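Local coordinates for protein discoidin-2 (Dictyostelium discoideum, PDB 2VM9) that binds galactose and N-acetylgalactosamine as a homotrimeric lectin and may take part in spore formation and in building the spore coat, at the interface of chains A and B. Residues are numbered along the deposited sequence; one frame, centred on the assembly and turned at random. Chains: chain A/B, Discoidin-2.

Contact 1: the interface of chains A and B. Residues chain A 72, 154, 157, 159; chain B 193-196.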
# COMPACT_ATOMS: atom_id res chain seq x y z
N HIS A 72 -3.13 -3.15 12.36
CA HIS A 72 -3.94 -3.53 13.49
C HIS A 72 -2.96 -4.00 14.56
O HIS A 72 -2.50 -5.15 14.52
CB HIS A 72 -4.91 -4.65 13.09
CG HIS A 72 -6.03 -4.16 12.22
ND1 HIS A 72 -5.91 -4.06 10.86
CD2 HIS A 72 -7.26 -3.68 12.54
CE1 HIS A 72 -7.03 -3.57 10.36
NE2 HIS A 72 -7.86 -3.32 11.35
N LEU A 154 -1.34 -7.55 13.34
CA LEU A 154 -1.87 -8.67 12.57
C LEU A 154 -1.14 -8.80 11.24
O LEU A 154 -0.80 -7.80 10.64
CB LEU A 154 -3.35 -8.47 12.27
CG LEU A 154 -4.28 -8.46 13.48
CD1 LEU A 154 -5.72 -8.19 13.02
CD2 LEU A 154 -4.15 -9.81 14.22
N LYS A 157 -3.63 -9.67 5.18
CA LYS A 157 -4.49 -10.73 4.65
C LYS A 157 -4.14 -10.96 3.18
O LYS A 157 -3.67 -10.05 2.52
CB LYS A 157 -5.95 -10.30 4.79
CG LYS A 157 -6.43 -10.11 6.21
CD LYS A 157 -6.93 -11.43 6.78
CE LYS A 157 -7.74 -11.21 8.06
NZ LYS A 157 -8.58 -12.40 8.38
N TYR A 159 -6.05 -11.18 0.81
CA TYR A 159 -6.97 -10.37 -0.01
C TYR A 159 -6.65 -8.87 -0.05
O TYR A 159 -7.38 -8.10 -0.68
CB TYR A 159 -8.42 -10.58 0.44
CG TYR A 159 -8.73 -10.33 1.91
CD1 TYR A 159 -8.52 -9.08 2.51
CD2 TYR A 159 -9.25 -11.36 2.70
CE1 TYR A 159 -8.83 -8.88 3.87
CE2 TYR A 159 -9.56 -11.17 4.03
CZ TYR A 159 -9.35 -9.94 4.62
OH TYR A 159 -9.66 -9.79 5.96
N VAL B 193 -12.10 -16.20 3.06
CA VAL B 193 -11.43 -15.81 4.32
C VAL B 193 -12.28 -14.79 5.05
O VAL B 193 -12.92 -13.95 4.40
CB VAL B 193 -10.02 -15.17 4.02
CG1 VAL B 193 -9.32 -14.73 5.31
CG2 VAL B 193 -9.16 -16.11 3.24
N GLU B 194 -12.31 -14.84 6.38
CA GLU B 194 -13.09 -13.88 7.15
C GLU B 194 -12.43 -12.49 7.09
O GLU B 194 -11.21 -12.37 7.26
CB GLU B 194 -13.29 -14.32 8.60
CG GLU B 194 -14.14 -13.36 9.41
CD GLU B 194 -14.43 -13.82 10.84
OE1 GLU B 194 -13.94 -14.89 11.26
OE2 GLU B 194 -15.17 -13.11 11.54
N PHE B 195 -13.23 -11.47 6.79
CA PHE B 195 -12.77 -10.09 6.79
C PHE B 195 -12.58 -9.59 8.23
O PHE B 195 -13.19 -10.11 9.17
CB PHE B 195 -13.79 -9.17 6.11
CG PHE B 195 -13.81 -9.22 4.59
CD1 PHE B 195 -12.80 -8.64 3.84
CD2 PHE B 195 -14.89 -9.77 3.92
CE1 PHE B 195 -12.83 -8.64 2.44
CE2 PHE B 195 -14.93 -9.79 2.51
CZ PHE B 195 -13.91 -9.23 1.77
N LEU B 196 -11.76 -8.55 8.39
CA LEU B 196 -11.61 -7.89 9.70
C LEU B 196 -12.79 -7.00 10.07
O LEU B 196 -13.11 -6.83 11.26
CB LEU B 196 -10.28 -7.12 9.75
CG LEU B 196 -9.03 -8.00 9.64
CD1 LEU B 196 -7.76 -7.13 9.59
CD2 LEU B 196 -9.00 -8.98 10.80
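A:Lys157 and A:Tyr159 converge from chain A on a backbone carbonyl of chain B, that of B:Glu194, and show how one acceptor can hold two side chains at a trimer interface. The ammonium nitrogen NZ of A:Lys157 lies 2.9 Å from B:Glu194 O and approaches nearly head-on, the C=O...N angle being 164°. With CG set between its backbone N and carbonyl carbon (chi1 55°), A:Tyr159 brings its phenol OH to the same oxygen, making a longer bond from a direction tilted away from the carbonyl plane, and the oxygen itself sits at the edge of the tyrosine ring. CB of A:Lys157 lies over one face of that ring and CD1 of B:Phe195 over the other, both toward the rim. B:Val193 slants past the ring and sets CG1 against CE2. Further along, B:Leu196 divides its two methyls among residues of chain A: CD2 meets CE of A:Lys157 and, tip to tip, CD1 of A:Leu154. The patch thus joins the F5/8 type C domain and linker of one subunit to the lectin-like region of the next. The other methyl, CD1 of B:Leu196, rests over the A:His72 imidazole, 4.0 Å from the ring centroid.

Contact 2: the interface of chains A and B. Residues chain A 159, 161-162, 255; chain B 162-164.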
# COMPACT_ATOMS: atom_id res chain seq x y z
N TYR A 159 -6.05 -11.18 0.81
CA TYR A 159 -6.97 -10.37 -0.01
C TYR A 159 -6.65 -8.87 -0.05
O TYR A 159 -7.38 -8.10 -0.68
CB TYR A 159 -8.42 -10.58 0.44
CG TYR A 159 -8.73 -10.33 1.91
CD1 TYR A 159 -8.52 -9.08 2.51
CD2 TYR A 159 -9.25 -11.36 2.70
CE1 TYR A 159 -8.83 -8.88 3.87
CE2 TYR A 159 -9.56 -11.17 4.03
CZ TYR A 159 -9.35 -9.94 4.62
OH TYR A 159 -9.66 -9.79 5.96
N ASN A 161 -4.71 -5.21 -0.79
CA ASN A 161 -3.96 -4.54 -1.85
C ASN A 161 -4.05 -5.24 -3.21
O ASN A 161 -3.02 -5.39 -3.87
CB ASN A 161 -2.46 -4.44 -1.48
CG ASN A 161 -2.22 -3.94 -0.05
OD1 ASN A 161 -1.74 -4.70 0.81
ND2 ASN A 161 -2.55 -2.68 0.20
N PRO A 162 -5.25 -5.67 -3.66
CA PRO A 162 -5.27 -6.38 -4.94
C PRO A 162 -5.02 -5.42 -6.11
O PRO A 162 -5.16 -4.22 -5.95
CB PRO A 162 -6.70 -6.94 -5.01
CG PRO A 162 -7.50 -5.96 -4.27
CD PRO A 162 -6.62 -5.51 -3.12
N PHE A 255 -4.34 -11.11 -6.85
CA PHE A 255 -4.14 -11.09 -5.41
C PHE A 255 -2.69 -11.32 -5.04
O PHE A 255 -1.96 -12.01 -5.74
CB PHE A 255 -4.98 -12.17 -4.72
CG PHE A 255 -6.45 -11.96 -4.86
CD1 PHE A 255 -7.09 -10.97 -4.11
CD2 PHE A 255 -7.21 -12.74 -5.73
CE1 PHE A 255 -8.46 -10.77 -4.22
CE2 PHE A 255 -8.58 -12.55 -5.85
CZ PHE A 255 -9.22 -11.57 -5.10
N PRO B 162 -8.47 -0.77 -0.88
CA PRO B 162 -9.49 -1.67 -0.33
C PRO B 162 -9.05 -3.13 -0.44
O PRO B 162 -8.15 -3.44 -1.21
CB PRO B 162 -10.71 -1.41 -1.22
CG PRO B 162 -10.13 -1.05 -2.52
CD PRO B 162 -8.89 -0.23 -2.19
N SER B 163 -9.63 -4.00 0.38
CA SER B 163 -9.43 -5.44 0.30
C SER B 163 -10.66 -5.99 -0.43
O SER B 163 -11.75 -5.42 -0.34
CB SER B 163 -9.37 -6.03 1.70
OG SER B 163 -8.14 -5.68 2.37
N VAL B 164 -10.45 -7.09 -1.16
CA VAL B 164 -11.48 -7.60 -2.07
C VAL B 164 -11.48 -9.13 -2.04
O VAL B 164 -10.44 -9.75 -2.07
CB VAL B 164 -11.22 -7.11 -3.53
CG1 VAL B 164 -12.14 -7.80 -4.53
CG2 VAL B 164 -11.37 -5.58 -3.65
O HOH W 1 -6.20 -3.72 1.32
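Backbone meets backbone where B:Val164 N, at the start of strand 163-170, donates to the carbonyl A:Tyr159 O at 3.3 Å, a long but fairly straight bond with 164° at the hydrogen. Side chains then fill in on either side of this link. The hydroxyl OG of B:Ser163 lies at the edge of the A:Tyr159 ring, in its plane, and CB of the serine is 3.3 Å from ring carbon CD1. With OG anti to the carbonyl carbon (chi1 -72°), the serine also reaches water 1, 3.0 Å from OG. The same water is 3.0 Å from the backbone nitrogen A:Asn161 N, and so carries the polar contact between the subunits two residues further along the linker. B:Val164 crosses A:Pro162 at about a right angle, its methyl CG2 3.9 Å from CG of the pyrrolidine ring. That proline ring also lies against the carbonyl of B:Pro162, so linker meets linker too. The ring of A:Phe255, near the C-terminus, lies near B:Val164, though the closeness of its approach is doubtful. Through these contacts the linker of one subunit is aligned with the linker and the beginning of the lectin-like region of its neighbour, which probably helps to set how the domains are placed in the homotrimer.

Contact 3: the interface of chains A and B. Residues chain A 217-220, 238; chain B 206-208.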
# COMPACT_ATOMS: atom_id res chain seq x y z
N MET A 217 -36.15 -17.45 -21.43
CA MET A 217 -34.89 -16.73 -21.70
C MET A 217 -33.75 -17.58 -21.17
O MET A 217 -33.80 -18.04 -20.03
CB MET A 217 -34.87 -15.38 -20.97
CG MET A 217 -33.58 -14.56 -21.19
SD MET A 217 -33.30 -14.25 -22.94
CE MET A 217 -34.41 -12.85 -23.23
N ARG A 218 -32.70 -17.74 -21.99
CA ARG A 218 -31.53 -18.54 -21.61
C ARG A 218 -30.30 -17.82 -22.14
O ARG A 218 -30.10 -17.70 -23.36
CB ARG A 218 -31.59 -19.95 -22.23
CG ARG A 218 -32.85 -20.79 -21.87
CD ARG A 218 -32.77 -22.14 -22.57
NE ARG A 218 -33.98 -22.91 -22.33
CZ ARG A 218 -34.99 -22.99 -23.18
NH1 ARG A 218 -34.96 -22.34 -24.34
NH2 ARG A 218 -36.03 -23.78 -22.88
N TRP A 219 -29.51 -17.26 -21.24
CA TRP A 219 -28.22 -16.74 -21.63
C TRP A 219 -27.24 -16.91 -20.47
O TRP A 219 -27.63 -16.92 -19.31
CB TRP A 219 -28.29 -15.29 -22.12
CG TRP A 219 -28.83 -14.28 -21.15
CD1 TRP A 219 -30.08 -13.70 -21.16
CD2 TRP A 219 -28.12 -13.66 -20.09
NE1 TRP A 219 -30.20 -12.79 -20.13
CE2 TRP A 219 -29.00 -12.74 -19.46
CE3 TRP A 219 -26.80 -13.78 -19.60
CZ2 TRP A 219 -28.63 -11.96 -18.36
CZ3 TRP A 219 -26.42 -12.99 -18.49
CH2 TRP A 219 -27.33 -12.10 -17.89
N GLU A 220 -25.97 -17.05 -20.79
CA GLU A 220 -24.97 -17.15 -19.73
C GLU A 220 -23.64 -16.62 -20.30
O GLU A 220 -23.38 -16.74 -21.50
CB GLU A 220 -24.83 -18.60 -19.24
CG GLU A 220 -23.79 -18.80 -18.12
CD GLU A 220 -23.82 -20.18 -17.48
OE1 GLU A 220 -24.50 -21.10 -18.01
OE2 GLU A 220 -23.18 -20.32 -16.40
N TRP A 238 -28.78 -21.88 -25.09
CA TRP A 238 -29.17 -23.27 -25.28
C TRP A 238 -30.67 -23.28 -25.53
O TRP A 238 -31.25 -22.21 -25.83
CB TRP A 238 -28.69 -24.19 -24.13
CG TRP A 238 -29.25 -23.88 -22.74
CD1 TRP A 238 -30.18 -24.60 -22.07
CD2 TRP A 238 -28.88 -22.78 -21.88
NE1 TRP A 238 -30.44 -24.04 -20.84
CE2 TRP A 238 -29.65 -22.92 -20.69
CE3 TRP A 238 -27.99 -21.71 -21.98
CZ2 TRP A 238 -29.57 -22.00 -19.64
CZ3 TRP A 238 -27.89 -20.80 -20.93
CH2 TRP A 238 -28.69 -20.95 -19.76
N LYS B 206 -24.73 -13.08 -14.35
CA LYS B 206 -24.06 -13.71 -15.50
C LYS B 206 -24.79 -14.92 -16.06
O LYS B 206 -24.27 -15.61 -16.94
CB LYS B 206 -22.60 -14.04 -15.18
CG LYS B 206 -22.40 -15.09 -14.09
CD LYS B 206 -20.90 -15.43 -13.98
CE LYS B 206 -20.67 -16.50 -12.96
NZ LYS B 206 -19.20 -16.77 -12.63
N LYS B 207 -26.00 -15.18 -15.58
CA LYS B 207 -26.81 -16.25 -16.16
C LYS B 207 -28.26 -16.02 -15.83
O LYS B 207 -28.60 -15.82 -14.66
CB LYS B 207 -26.40 -17.64 -15.63
CG LYS B 207 -27.36 -18.74 -16.14
CD LYS B 207 -27.08 -20.04 -15.39
CE LYS B 207 -27.91 -21.15 -15.92
NZ LYS B 207 -27.67 -22.43 -15.16
N VAL B 208 -29.09 -16.04 -16.87
CA VAL B 208 -30.54 -16.05 -16.70
C VAL B 208 -31.10 -17.29 -17.38
O VAL B 208 -30.83 -17.52 -18.55
CB VAL B 208 -31.18 -14.80 -17.30
CG1 VAL B 208 -32.73 -14.99 -17.38
CG2 VAL B 208 -30.79 -13.56 -16.50
O HOH W 2 -25.16 -23.02 -16.51
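A:Trp219 has CG between its backbone N and carbonyl carbon (chi1 59°), which brings the indole against B:Val208, whose CG2 lies anti to the carbonyl carbon. The valine crosses the indole obliquely: CB stands over the five-membered ring, 3.9 Å from its centroid, while CG2 sits over the same face toward the benzene part. At one edge the indole is met in its plane by SD of A:Met217, from its own chain, and CG of that methionine touches CG1 of the valine. Beneath the side chains the strands 216-224 and 200-211 run antiparallel across the subunit boundary. A:Trp219 N donates to B:Val208 O at 3.0 Å, and B:Val208 N returns a bond of 3.0 Å to A:Trp219 O. Next along the ladder, the extended chain of B:Lys207 slants across A:Glu220, CB against CG; OE1 of A:Glu220 and NZ of B:Lys207 stay 4.5 Å apart, bridged by water 2, and opposite charges would probably attract. CE of B:Lys207 comes 3.9 Å from CH2 of A:Trp238, a carbohydrate-binding residue; CB of A:Arg218, which also binds sugar, lies over the centre of one indole face. The patch joins two lectin-like regions through paired strands beside a sugar-binding site, and may help to steady that site in the trimer.

Contact 1 and contact 2 are neighbours, their C-alpha centres about 10 Å apart, and A:Tyr159 belongs to both, so the two patches form one continuous stretch round the linker. Contact 3 lies about 35 Å from contact 1 and about 30 Å from contact 2, toward the far end of the lectin-like regions. Chain B contributes to all three through its lectin-like region, with its linker joining in at contact 2. Chain A contributes its F5/8 type C domain and linker at contact 1, its linker and A:Phe255 at contact 2, and its lectin-like region at contact 3. The subunits of the homotrimer are therefore joined at widely separated levels.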